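PDB 2OR0: hydroxylase from Rhodococcus sp., which probably acts as a flavin-dependent oxygenase, a hydroxylase built on the acyl-CoA dehydrogenase fold and using reduced flavin to put one oxygen atom into its substrate. Local coordinates for residues L256-A261 and H383-P388; I202-T207 and A377-A382; V104-L109 and T127-P132; Q39-E44 and M370-R375. All blocks are in the same frame, centred on the assembly; numbering follows the deposited sequence.

Interaction 1. Residues L256-A261 and H383-P388; sequences LGITAA and HAVHVP
I258 and T259, neighbours on one turn of helix 250-277, face V385 and H386 on a short 3-10 turn; the CA atoms of I258 and V385 are 8.0 Å apart and those of T259 and H386 8.1 Å. I258 is the central apolar group. CD1 sits over one face of the H383 ring, a CH-pi contact 3.9 Å from CD1 to the ring centroid and 22° off the normal. CG2, anti to the backbone N (chi1 of I258 is -76°), meets V385 CG2 at 3.5 Å and comes up obliquely to the H386 ring. Within the 383-388 turn, V385 N donates to H383 ND1 at 3.0 Å, almost straight and within 4° of the ring plane, which should help to fix the rotation of the H383 ring.

The polar link lies one residue along. T259 OG1 and H386 NE2 are hydrogen-bonded at 2.9 Å, with the oxygen at the ring's edge and either atom a possible donor. H386 ND1 is bonded to G380 O on the preceding helix, so both ring nitrogens of this buried histidine are engaged. Q341 of helix 331-356 also bonds T259 OG1 and reaches V385 O as well. The contact thus ties the turn between helices 370-381 and 389-399 to the long helix 250-277, inside the C-terminal helical bundle of the acyl-CoA dehydrogenase fold.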
loop_
_atom_site.group_PDB
_atom_site.type_symbol
_atom_site.label_atom_id
_atom_site.label_comp_id
_atom_site.label_asym_id
_atom_site.label_seq_id
_atom_site.Cartn_x
_atom_site.Cartn_y
_atom_site.Cartn_z
ATOM N N LEU A 256 3.685 3.379 -3.387
ATOM C CA LEU A 256 2.686 3.878 -4.349
ATOM C C LEU A 256 1.313 3.315 -4.041
ATOM O O LEU A 256 0.314 4.047 -4.009
ATOM C CB LEU A 256 3.088 3.539 -5.804
ATOM C CG LEU A 256 2.116 3.925 -6.942
ATOM C CD1 LEU A 256 2.037 5.451 -7.094
ATOM C CD2 LEU A 256 2.533 3.263 -8.279
ATOM N N GLY A 257 1.261 2.003 -3.820
ATOM C CA GLY A 257 0.014 1.351 -3.462
ATOM C C GLY A 257 -0.571 1.848 -2.152
ATOM O O GLY A 257 -1.797 1.985 -2.014
ATOM N N ILE A 258 0.305 2.107 -1.191
ATOM C CA ILE A 258 -0.092 2.501 0.154
ATOM C C ILE A 258 -0.688 3.941 0.146
ATOM O O ILE A 258 -1.762 4.169 0.661
ATOM C CB ILE A 258 1.130 2.410 1.126
ATOM C CG1 ILE A 258 1.416 0.937 1.476
ATOM C CG2 ILE A 258 0.880 3.198 2.379
ATOM C CD1 ILE A 258 2.782 0.713 2.082
ATOM N N THR A 259 0.034 4.880 -0.448
ATOM C CA THR A 259 -0.433 6.264 -0.577
ATOM C C THR A 259 -1.627 6.385 -1.532
ATOM O O THR A 259 -2.576 7.120 -1.246
ATOM C CB THR A 259 0.726 7.185 -0.939
ATOM O OG1 THR A 259 1.728 7.017 0.063
ATOM C CG2 THR A 259 0.297 8.659 -0.971
ATOM N N ALA A 260 -1.635 5.617 -2.622
ATOM C CA ALA A 260 -2.851 5.534 -3.451
ATOM C C ALA A 260 -4.081 5.105 -2.648
ATOM O O ALA A 260 -5.157 5.685 -2.794
ATOM C CB ALA A 260 -2.643 4.610 -4.653
ATOM N N ALA A 261 -3.930 4.088 -1.790
ATOM C CA ALA A 261 -5.027 3.640 -0.931
ATOM C C ALA A 261 -5.494 4.760 -0.027
ATOM O O ALA A 261 -6.684 5.010 0.029
ATOM C CB ALA A 261 -4.624 2.405 -0.112
ATOM N N HIS A 383 1.340 4.655 8.782
ATOM C CA HIS A 383 2.352 3.782 8.172
ATOM C C HIS A 383 3.715 4.454 8.059
ATOM O O HIS A 383 3.818 5.669 7.864
ATOM C CB HIS A 383 1.879 3.276 6.800
ATOM C CG HIS A 383 2.653 2.092 6.291
ATOM N ND1 HIS A 383 3.937 2.198 5.803
ATOM C CD2 HIS A 383 2.319 0.783 6.194
ATOM C CE1 HIS A 383 4.362 1.003 5.425
ATOM N NE2 HIS A 383 3.392 0.132 5.638
ATOM N N ALA A 384 4.765 3.654 8.158
ATOM C CA ALA A 384 6.147 4.154 8.118
ATOM C C ALA A 384 6.468 4.916 6.843
ATOM O O ALA A 384 7.290 5.834 6.868
ATOM C CB ALA A 384 7.165 2.956 8.308
ATOM N N VAL A 385 5.820 4.560 5.732
ATOM C CA VAL A 385 6.088 5.269 4.466
ATOM C C VAL A 385 5.511 6.681 4.439
ATOM O O VAL A 385 5.783 7.433 3.498
ATOM C CB VAL A 385 5.675 4.501 3.163
ATOM C CG1 VAL A 385 6.404 3.174 3.064
ATOM C CG2 VAL A 385 4.175 4.298 3.092
ATOM N N HIS A 386 4.760 7.053 5.478
ATOM C CA HIS A 386 4.288 8.424 5.600
ATOM C C HIS A 386 5.039 9.316 6.567
ATOM O O HIS A 386 4.705 10.497 6.655
ATOM C CB HIS A 386 2.777 8.452 5.867
ATOM C CG HIS A 386 1.990 7.761 4.799
ATOM N ND1 HIS A 386 1.021 6.822 5.069
ATOM C CD2 HIS A 386 2.085 7.830 3.451
ATOM C CE1 HIS A 386 0.529 6.367 3.930
ATOM N NE2 HIS A 386 1.166 6.962 2.935
ATOM N N VAL A 387 6.050 8.794 7.280
ATOM C CA VAL A 387 6.857 9.655 8.156
ATOM C C VAL A 387 7.539 10.676 7.242
ATOM O O VAL A 387 8.198 10.272 6.285
ATOM C CB VAL A 387 7.893 8.852 9.048
ATOM C CG1 VAL A 387 8.850 9.790 9.824
ATOM C CG2 VAL A 387 7.156 7.904 10.034
ATOM N N PRO A 388 7.322 11.994 7.489
ATOM C CA PRO A 388 7.817 13.036 6.602
ATOM C C PRO A 388 9.192 13.669 6.865
ATOM O O PRO A 388 9.843 14.086 5.913
ATOM C CB PRO A 388 6.724 14.121 6.739
ATOM C CG PRO A 388 6.356 14.040 8.223
ATOM C CD PRO A 388 6.462 12.561 8.566
#

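Interaction 2. Residues I202-T207 and A377-A382; sequences IGLRGT and AHAGLA
L204 holds CG anti to its carbonyl carbon (chi1 -73°), with the branch beyond extended (chi2 178°), and this lays CD1 against the backbone of helix 370-381 at G380 while CG rests on A379. The two touches are 3.6 Å from L204 CD1 to G380 N and 3.9 Å from L204 CG to A379 CB. The loop between strands 193-195 and 210-214 here meets the C-terminal helical bundle, joining the sheet region to it.

A379 makes the contact from the helix side. Its CB lies 3.5 Å from G203 C, and the CA atoms of G203 and A379 are only 5.0 Å apart. A CB on G203 would stand about 3.1 Å from A379 CB, so the close approach probably depends on the glycine. I202 adds a looser touch at the outer margin through CD1.

Just beyond, the loop folds into a 3-10 turn. L204 O takes T207 N at 3.0 Å and T207 OG1 at 2.6 Å, the hydroxyl approaching in the carbonyl plane; W199 NE1 bonds the same oxygen. L204 N is bonded to D376 OD1, next to A377 in sequence, and I202 O to R375 NH1, so the loop backbone is pinned to the helix on both sides of G203. Between the two segments themselves there is no hydrogen bond: their fit is one of shape, small residues and a leucine, while direction comes from the polar bonds around it.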
loop_
_atom_site.group_PDB
_atom_site.type_symbol
_atom_site.label_atom_id
_atom_site.label_comp_id
_atom_site.label_asym_id
_atom_site.label_seq_id
_atom_site.Cartn_x
_atom_site.Cartn_y
_atom_site.Cartn_z
ATOM N N ILE A 202 -8.151 1.786 15.693
ATOM C CA ILE A 202 -9.176 2.798 15.372
ATOM C C ILE A 202 -9.668 2.863 13.907
ATOM O O ILE A 202 -10.748 3.421 13.649
ATOM C CB ILE A 202 -8.763 4.194 15.851
ATOM C CG1 ILE A 202 -7.436 4.623 15.230
ATOM C CG2 ILE A 202 -8.675 4.217 17.383
ATOM C CD1 ILE A 202 -7.535 5.612 14.074
ATOM N N GLY A 203 -8.903 2.291 12.972
ATOM C CA GLY A 203 -9.190 2.402 11.535
ATOM C C GLY A 203 -8.545 1.279 10.748
ATOM O O GLY A 203 -7.692 0.574 11.278
ATOM N N LEU A 204 -8.954 1.112 9.483
ATOM C CA LEU A 204 -8.517 -0.007 8.646
ATOM C C LEU A 204 -8.699 -1.353 9.369
ATOM O O LEU A 204 -7.882 -2.292 9.201
ATOM C CB LEU A 204 -7.055 0.178 8.222
ATOM C CG LEU A 204 -6.804 1.256 7.152
ATOM C CD1 LEU A 204 -5.311 1.363 6.862
ATOM C CD2 LEU A 204 -7.624 0.893 5.886
ATOM N N ARG A 205 -9.767 -1.429 10.178
ATOM C CA ARG A 205 -10.017 -2.563 11.065
ATOM C C ARG A 205 -10.145 -3.784 10.192
ATOM O O ARG A 205 -9.557 -4.820 10.484
ATOM C CB ARG A 205 -11.272 -2.344 11.935
ATOM C CG ARG A 205 -11.048 -1.294 13.039
ATOM C CD ARG A 205 -12.309 -0.965 13.837
ATOM N NE ARG A 205 -12.844 -2.114 14.571
ATOM C CZ ARG A 205 -12.328 -2.610 15.702
ATOM N NH1 ARG A 205 -12.919 -3.651 16.285
ATOM N NH2 ARG A 205 -11.242 -2.077 16.263
ATOM N N GLY A 206 -10.845 -3.606 9.073
ATOM C CA GLY A 206 -11.157 -4.671 8.137
ATOM C C GLY A 206 -9.989 -5.234 7.369
ATOM O O GLY A 206 -10.162 -6.223 6.675
ATOM N N THR A 207 -8.809 -4.621 7.477
ATOM C CA THR A 207 -7.602 -5.145 6.830
ATOM C C THR A 207 -7.062 -6.411 7.528
ATOM O O THR A 207 -6.341 -7.221 6.917
ATOM C CB THR A 207 -6.480 -4.079 6.720
ATOM O OG1 THR A 207 -6.016 -3.686 8.021
ATOM C CG2 THR A 207 -6.972 -2.826 5.943
ATOM N N ALA A 377 -8.398 6.621 6.850
ATOM C CA ALA A 377 -7.367 7.502 6.303
ATOM C C ALA A 377 -6.313 7.774 7.359
ATOM O O ALA A 377 -5.139 7.762 7.071
ATOM C CB ALA A 377 -7.967 8.841 5.792
ATOM N N HIS A 378 -6.754 8.071 8.574
ATOM C CA HIS A 378 -5.839 8.244 9.728
ATOM C C HIS A 378 -5.038 6.999 10.094
ATOM O O HIS A 378 -3.848 7.096 10.383
ATOM C CB HIS A 378 -6.610 8.774 10.935
ATOM C CG HIS A 378 -6.934 10.213 10.791
ATOM N ND1 HIS A 378 -6.002 11.204 11.000
ATOM C CD2 HIS A 378 -8.050 10.832 10.348
ATOM C CE1 HIS A 378 -6.548 12.379 10.740
ATOM N NE2 HIS A 378 -7.785 12.177 10.324
ATOM N N ALA A 379 -5.674 5.842 10.103
ATOM C CA ALA A 379 -4.895 4.594 10.252
ATOM C C ALA A 379 -3.824 4.474 9.172
ATOM O O ALA A 379 -2.666 4.190 9.486
ATOM C CB ALA A 379 -5.779 3.410 10.197
ATOM N N GLY A 380 -4.209 4.666 7.901
ATOM C CA GLY A 380 -3.224 4.634 6.799
ATOM C C GLY A 380 -2.067 5.624 6.934
ATOM O O GLY A 380 -0.917 5.316 6.592
ATOM N N LEU A 381 -2.345 6.814 7.461
ATOM C CA LEU A 381 -1.306 7.847 7.608
ATOM C C LEU A 381 -0.211 7.465 8.592
ATOM O O LEU A 381 0.900 8.032 8.530
ATOM C CB LEU A 381 -1.921 9.214 8.041
ATOM C CG LEU A 381 -1.021 10.459 7.946
ATOM C CD1 LEU A 381 -0.573 10.636 6.496
ATOM C CD2 LEU A 381 -1.687 11.779 8.458
ATOM N N ALA A 382 -0.533 6.562 9.529
ATOM C CA ALA A 382 0.422 6.088 10.564
ATOM C C ALA A 382 1.499 5.126 10.015
ATOM O O ALA A 382 2.464 4.815 10.689
ATOM C CB ALA A 382 -0.347 5.419 11.730
#

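Interaction 3. Residues V104-L109 and T127-P132; sequences VHPWEL and TWMASP
Strand 129-130 belongs to the mixed sheet of the middle domain in this acyl-CoA dehydrogenase-like fold, and here the short helix 105-109 packs against it through H105, P106 and L109. The link is a single hydrogen bond, H105 ND1 to M129 O at 2.7 Å. It is short but bent, with an N-H...O angle of 137°, and the donor stands above the carbonyl plane, 60° out of it. The histidine takes up this position with CG anti to its carbonyl carbon (chi1 -59°), which sends the ring along the strand: CE1 passes the A130-S131 peptide, 3.5 Å from S131 N, and A130 O lies over one ring face.

With an alanine in place of H105, M129 O would probably be left without its mate from the helix, and a gap would be likely to open beside the A130-S131 peptide. Within the sheet, A130 shares backbone hydrogen bonds with W163 and F165 of the parallel strand 163-170.

M129, a selenomethionine, fills the other half of the contact. W121 of helix 114-121 touches P106, L109 and M129 and adds its ring to this apolar cluster. The M129 chain bends at chi3 and carries CE back to the helix, 3.8 Å from P106 N and 3.9 Å from L109 CD2, while SE lies 4.0 Å from both L109 CD1 and L109 CD2.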
loop_
_atom_site.group_PDB
_atom_site.type_symbol
_atom_site.label_atom_id
_atom_site.label_comp_id
_atom_site.label_asym_id
_atom_site.label_seq_id
_atom_site.Cartn_x
_atom_site.Cartn_y
_atom_site.Cartn_z
ATOM N N VAL A 104 1.466 -5.123 -4.260
ATOM C CA VAL A 104 2.833 -4.769 -4.571
ATOM C C VAL A 104 3.810 -5.964 -4.486
ATOM O O VAL A 104 4.903 -5.950 -5.087
ATOM C CB VAL A 104 3.292 -3.583 -3.676
ATOM C CG1 VAL A 104 4.800 -3.490 -3.592
ATOM C CG2 VAL A 104 2.739 -2.283 -4.254
ATOM N N HIS A 105 3.428 -6.984 -3.719
ATOM C CA HIS A 105 4.312 -8.134 -3.500
ATOM C C HIS A 105 4.691 -8.888 -4.804
ATOM O O HIS A 105 5.860 -9.263 -4.943
ATOM C CB HIS A 105 3.759 -9.062 -2.413
ATOM C CG HIS A 105 3.567 -8.381 -1.086
ATOM N ND1 HIS A 105 2.469 -8.600 -0.288
ATOM C CD2 HIS A 105 4.313 -7.451 -0.444
ATOM C CE1 HIS A 105 2.554 -7.853 0.799
ATOM N NE2 HIS A 105 3.663 -7.142 0.726
ATOM N N PRO A 106 3.727 -9.077 -5.750
ATOM C CA PRO A 106 4.049 -9.687 -7.045
ATOM C C PRO A 106 5.063 -8.872 -7.824
ATOM O O PRO A 106 5.835 -9.430 -8.605
ATOM C CB PRO A 106 2.711 -9.671 -7.785
ATOM C CG PRO A 106 1.688 -9.702 -6.706
ATOM C CD PRO A 106 2.280 -8.780 -5.672
ATOM N N TRP A 107 5.075 -7.559 -7.613
ATOM C CA TRP A 107 6.025 -6.714 -8.301
ATOM C C TRP A 107 7.462 -7.057 -7.871
ATOM O O TRP A 107 8.356 -7.218 -8.716
ATOM C CB TRP A 107 5.681 -5.224 -8.109
ATOM C CG TRP A 107 6.639 -4.334 -8.811
ATOM C CD1 TRP A 107 6.584 -3.920 -10.127
ATOM C CD2 TRP A 107 7.809 -3.733 -8.246
ATOM N NE1 TRP A 107 7.664 -3.115 -10.398
ATOM C CE2 TRP A 107 8.434 -2.992 -9.271
ATOM C CE3 TRP A 107 8.399 -3.759 -6.966
ATOM C CZ2 TRP A 107 9.617 -2.276 -9.061
ATOM C CZ3 TRP A 107 9.564 -3.052 -6.759
ATOM C CH2 TRP A 107 10.162 -2.311 -7.794
ATOM N N GLU A 108 7.692 -7.168 -6.562
ATOM C CA GLU A 108 9.026 -7.491 -6.078
ATOM C C GLU A 108 9.403 -8.963 -6.394
ATOM O O GLU A 108 10.525 -9.235 -6.776
ATOM C CB GLU A 108 9.191 -7.217 -4.585
ATOM C CG GLU A 108 10.623 -7.490 -4.110
ATOM C CD GLU A 108 10.878 -7.092 -2.671
ATOM O OE1 GLU A 108 10.006 -6.443 -2.057
ATOM O OE2 GLU A 108 11.955 -7.426 -2.146
ATOM N N LEU A 109 8.456 -9.886 -6.248
ATOM C CA LEU A 109 8.734 -11.286 -6.509
ATOM C C LEU A 109 9.152 -11.478 -7.967
ATOM O O LEU A 109 9.831 -12.445 -8.294
ATOM C CB LEU A 109 7.512 -12.137 -6.240
ATOM C CG LEU A 109 7.827 -13.608 -5.933
ATOM C CD1 LEU A 109 8.511 -13.764 -4.543
ATOM C CD2 LEU A 109 6.565 -14.454 -6.049
ATOM N N THR A 127 -2.425 -17.003 -5.649
ATOM C CA THR A 127 -1.831 -17.147 -4.324
ATOM C C THR A 127 -1.284 -15.790 -3.906
ATOM O O THR A 127 -0.515 -15.168 -4.663
ATOM C CB THR A 127 -0.688 -18.199 -4.344
ATOM O OG1 THR A 127 -1.228 -19.463 -4.734
ATOM C CG2 THR A 127 -0.043 -18.347 -2.973
ATOM N N TRP A 128 -1.681 -15.336 -2.713
ATOM C CA TRP A 128 -1.254 -14.032 -2.178
ATOM C C TRP A 128 -0.130 -14.129 -1.160
ATOM O O TRP A 128 -0.042 -15.106 -0.395
ATOM C CB TRP A 128 -2.420 -13.300 -1.503
ATOM C CG TRP A 128 -3.556 -12.937 -2.389
ATOM C CD1 TRP A 128 -3.624 -13.059 -3.759
ATOM C CD2 TRP A 128 -4.800 -12.341 -1.976
ATOM N NE1 TRP A 128 -4.848 -12.612 -4.213
ATOM C CE2 TRP A 128 -5.584 -12.158 -3.145
ATOM C CE3 TRP A 128 -5.327 -11.950 -0.734
ATOM C CZ2 TRP A 128 -6.879 -11.591 -3.106
ATOM C CZ3 TRP A 128 -6.620 -11.398 -0.690
ATOM C CH2 TRP A 128 -7.373 -11.216 -1.879
HETATM N N MSE A 129 0.709 -13.087 -1.148
HETATM C CA MSE A 129 1.719 -12.898 -0.125
HETATM C C MSE A 129 1.319 -11.749 0.811
HETATM O O MSE A 129 0.832 -10.703 0.355
HETATM C CB MSE A 129 3.083 -12.588 -0.738
HETATM C CG MSE A 129 3.662 -13.690 -1.607
HETATM SE SE MSE A 129 5.024 -12.918 -2.731
HETATM C CE MSE A 129 3.750 -12.548 -4.188
ATOM N N ALA A 130 1.567 -11.965 2.108
ATOM C CA ALA A 130 1.424 -10.954 3.166
ATOM C C ALA A 130 2.757 -10.297 3.459
ATOM O O ALA A 130 3.822 -10.842 3.137
ATOM C CB ALA A 130 0.854 -11.587 4.466
ATOM N N SER A 131 2.690 -9.108 4.040
ATOM C CA SER A 131 3.809 -8.310 4.514
ATOM C C SER A 131 3.947 -8.512 6.037
ATOM O O SER A 131 3.282 -9.370 6.630
ATOM C CB SER A 131 3.511 -6.820 4.201
ATOM O OG SER A 131 2.329 -6.364 4.894
ATOM N N PRO A 132 4.711 -7.633 6.716
ATOM C CA PRO A 132 5.490 -6.422 6.398
ATOM C C PRO A 132 6.962 -6.581 6.061
ATOM O O PRO A 132 7.630 -7.512 6.520
ATOM C CB PRO A 132 5.384 -5.624 7.690
ATOM C CG PRO A 132 5.483 -6.710 8.747
ATOM C CD PRO A 132 4.724 -7.904 8.175
#

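Interaction 4. Residues Q39-E44 and M370-R375; sequences QAVQSE and MQRFWR
E44 and R375 form the salt bridge that joins helix 33-46 of the N-terminal part to helix 370-381 of the C-terminal bundle in this acyl-CoA dehydrogenase fold; the short segments' axes come within 12.2 Å and cross at 54°. E44 OE2 takes R375 NH2 at 2.6 Å, nearly straight at 164°, on its syn lone pair and in the guanidinium plane; a weak second bond comes from NH1 of the same arginine. The carboxylate and guanidinium planes are nearly coplanar, 27° apart, with E44 OE2 at the guanidinium's edge.

Every nitrogen of R375 is engaged. NE and NH2 both donate to Q371 OE1, one turn back, each at 2.9 Å and in the guanidinium plane, so R375 grips that one oxygen side-on with two nitrogens, which should limit the guanidinium's rotation. NH1 has a second partner in I202 O. A leucine in place of R375 would probably leave the E44 carboxylate without its charge mate and Q371 OE1 without both donors.

E44 OE1 is served by a water, which donates to it at 2.6 Å, accepts from Q371 NE2, and accepts weakly from R372 NE. Q371 NE2 reaches T368 O too. R372 lies near E44, probably attracted by its charge, with NE 4.0 Å from E44 OE1, beyond a salt bridge. Its guanidinium reaches A40 and V41 obliquely, and R372 NH2 comes 3.4 Å from V41 CG2.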
loop_
_atom_site.group_PDB
_atom_site.type_symbol
_atom_site.label_atom_id
_atom_site.label_comp_id
_atom_site.label_asym_id
_atom_site.label_seq_id
_atom_site.Cartn_x
_atom_site.Cartn_y
_atom_site.Cartn_z
ATOM N N GLN A 39 -19.953 -5.772 1.606
ATOM C CA GLN A 39 -19.188 -6.557 2.590
ATOM C C GLN A 39 -18.489 -5.710 3.666
ATOM O O GLN A 39 -18.007 -6.248 4.663
ATOM C CB GLN A 39 -18.150 -7.441 1.903
ATOM C CG GLN A 39 -18.719 -8.599 1.077
ATOM C CD GLN A 39 -19.636 -9.496 1.882
ATOM O OE1 GLN A 39 -20.817 -9.609 1.582
ATOM N NE2 GLN A 39 -19.098 -10.128 2.914
ATOM N N ALA A 40 -18.451 -4.392 3.463
ATOM C CA ALA A 40 -17.586 -3.500 4.230
ATOM C C ALA A 40 -17.849 -3.476 5.750
ATOM O O ALA A 40 -16.915 -3.548 6.556
ATOM C CB ALA A 40 -17.640 -2.101 3.636
ATOM N N VAL A 41 -19.125 -3.385 6.134
ATOM C CA VAL A 41 -19.509 -3.317 7.546
ATOM C C VAL A 41 -19.109 -4.624 8.262
ATOM O O VAL A 41 -18.584 -4.609 9.385
ATOM C CB VAL A 41 -21.032 -2.972 7.694
ATOM C CG1 VAL A 41 -21.565 -3.277 9.102
ATOM C CG2 VAL A 41 -21.267 -1.524 7.341
ATOM N N GLN A 42 -19.316 -5.749 7.580
ATOM C CA GLN A 42 -18.994 -7.047 8.165
ATOM C C GLN A 42 -17.490 -7.280 8.313
ATOM O O GLN A 42 -17.052 -7.792 9.341
ATOM C CB GLN A 42 -19.678 -8.188 7.391
ATOM C CG GLN A 42 -19.616 -9.548 8.124
ATOM C CD GLN A 42 -20.348 -9.521 9.452
ATOM O OE1 GLN A 42 -21.558 -9.278 9.493
ATOM N NE2 GLN A 42 -19.615 -9.750 10.551
ATOM N N SER A 43 -16.693 -6.893 7.310
ATOM C CA SER A 43 -15.223 -6.980 7.443
ATOM C C SER A 43 -14.725 -6.101 8.597
ATOM O O SER A 43 -13.759 -6.435 9.290
ATOM C CB SER A 43 -14.505 -6.574 6.152
ATOM O OG SER A 43 -14.904 -7.377 5.052
ATOM N N GLU A 44 -15.375 -4.958 8.794
ATOM C CA GLU A 44 -14.971 -4.109 9.884
ATOM C C GLU A 44 -15.294 -4.754 11.234
ATOM O O GLU A 44 -14.442 -4.811 12.119
ATOM C CB GLU A 44 -15.602 -2.733 9.791
ATOM C CG GLU A 44 -14.719 -1.701 10.475
ATOM C CD GLU A 44 -15.483 -0.546 10.900
ATOM O OE1 GLU A 44 -16.727 -0.700 11.001
ATOM O OE2 GLU A 44 -14.865 0.508 11.120
HETATM N N MSE A 370 -19.235 7.617 6.188
HETATM C CA MSE A 370 -18.144 8.597 6.061
HETATM C C MSE A 370 -17.084 8.432 7.162
HETATM O O MSE A 370 -15.890 8.444 6.869
HETATM C CB MSE A 370 -18.643 10.051 6.047
HETATM C CG MSE A 370 -17.500 11.054 5.877
HETATM SE SE MSE A 370 -18.053 12.892 6.070
HETATM C CE MSE A 370 -16.351 13.722 5.625
ATOM N N GLN A 371 -17.536 8.272 8.408
ATOM C CA GLN A 371 -16.637 8.139 9.563
ATOM C C GLN A 371 -15.651 6.987 9.420
ATOM O O GLN A 371 -14.551 7.061 9.976
ATOM C CB GLN A 371 -17.408 8.056 10.912
ATOM C CG GLN A 371 -18.531 7.009 11.033
ATOM C CD GLN A 371 -18.011 5.606 11.095
ATOM O OE1 GLN A 371 -16.953 5.357 11.691
ATOM N NE2 GLN A 371 -18.748 4.662 10.486
ATOM N N ARG A 372 -16.038 5.938 8.683
ATOM C CA ARG A 372 -15.195 4.743 8.519
ATOM C C ARG A 372 -14.056 5.083 7.565
ATOM O O ARG A 372 -12.925 4.701 7.790
ATOM C CB ARG A 372 -16.022 3.525 8.003
ATOM C CG ARG A 372 -15.234 2.155 7.832
ATOM C CD ARG A 372 -16.044 1.098 6.977
ATOM N NE ARG A 372 -17.373 1.150 7.510
ATOM C CZ ARG A 372 -18.510 1.355 6.873
ATOM N NH1 ARG A 372 -18.596 1.404 5.555
ATOM N NH2 ARG A 372 -19.595 1.456 7.628
ATOM N N PHE A 373 -14.368 5.829 6.502
ATOM C CA PHE A 373 -13.341 6.315 5.573
ATOM C C PHE A 373 -12.440 7.285 6.284
ATOM O O PHE A 373 -11.239 7.228 6.125
ATOM C CB PHE A 373 -13.949 6.942 4.307
ATOM C CG PHE A 373 -14.590 5.926 3.379
ATOM C CD1 PHE A 373 -13.835 5.266 2.413
ATOM C CD2 PHE A 373 -15.947 5.630 3.486
ATOM C CE1 PHE A 373 -14.432 4.342 1.573
ATOM C CE2 PHE A 373 -16.567 4.684 2.651
ATOM C CZ PHE A 373 -15.803 4.049 1.685
ATOM N N TRP A 374 -13.016 8.145 7.117
ATOM C CA TRP A 374 -12.219 9.126 7.836
ATOM C C TRP A 374 -11.190 8.452 8.808
ATOM O O TRP A 374 -10.009 8.832 8.832
ATOM C CB TRP A 374 -13.149 10.132 8.548
ATOM C CG TRP A 374 -12.405 11.070 9.459
ATOM C CD1 TRP A 374 -11.731 12.211 9.109
ATOM C CD2 TRP A 374 -12.289 10.947 10.866
ATOM N NE1 TRP A 374 -11.185 12.804 10.232
ATOM C CE2 TRP A 374 -11.503 12.039 11.324
ATOM C CE3 TRP A 374 -12.768 10.009 11.804
ATOM C CZ2 TRP A 374 -11.181 12.218 12.673
ATOM C CZ3 TRP A 374 -12.429 10.189 13.152
ATOM C CH2 TRP A 374 -11.647 11.289 13.562
ATOM N N ARG A 375 -11.641 7.461 9.585
ATOM C CA ARG A 375 -10.741 6.716 10.498
ATOM C C ARG A 375 -9.724 5.895 9.690
ATOM O O ARG A 375 -8.554 5.831 10.055
ATOM C CB ARG A 375 -11.538 5.785 11.429
ATOM C CG ARG A 375 -12.435 6.525 12.476
ATOM C CD ARG A 375 -13.190 5.520 13.390
ATOM N NE ARG A 375 -14.283 4.834 12.692
ATOM C CZ ARG A 375 -14.241 3.572 12.274
ATOM N NH1 ARG A 375 -13.140 2.848 12.444
ATOM N NH2 ARG A 375 -15.297 3.032 11.668
HETATM O O HOH W 1 -18.143 1.474 10.706
#

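How the interactions relate
Along the chain the first segments run 39-44, 104-109, 202-207 and 256-261. Interaction 3 is local, closing after only 17 intervening residues, whereas interactions 1, 2 and 4 all return to the region 370-388, and their segments alternate along the sequence. Interactions 2 and 4 share helix 370-381 with centres about 10 Å apart, and the bond between R375 and I202 joins them directly. Interaction 1 follows on the turn after that helix, its centre about 12 Å from that of interaction 2, the two tied by the hydrogen bond from H386 to G380. One C-terminal helix and its turn therefore gather helix 33-46, the 202-207 loop and helix 250-277, while interaction 3 separately seats a short helix on the sheet.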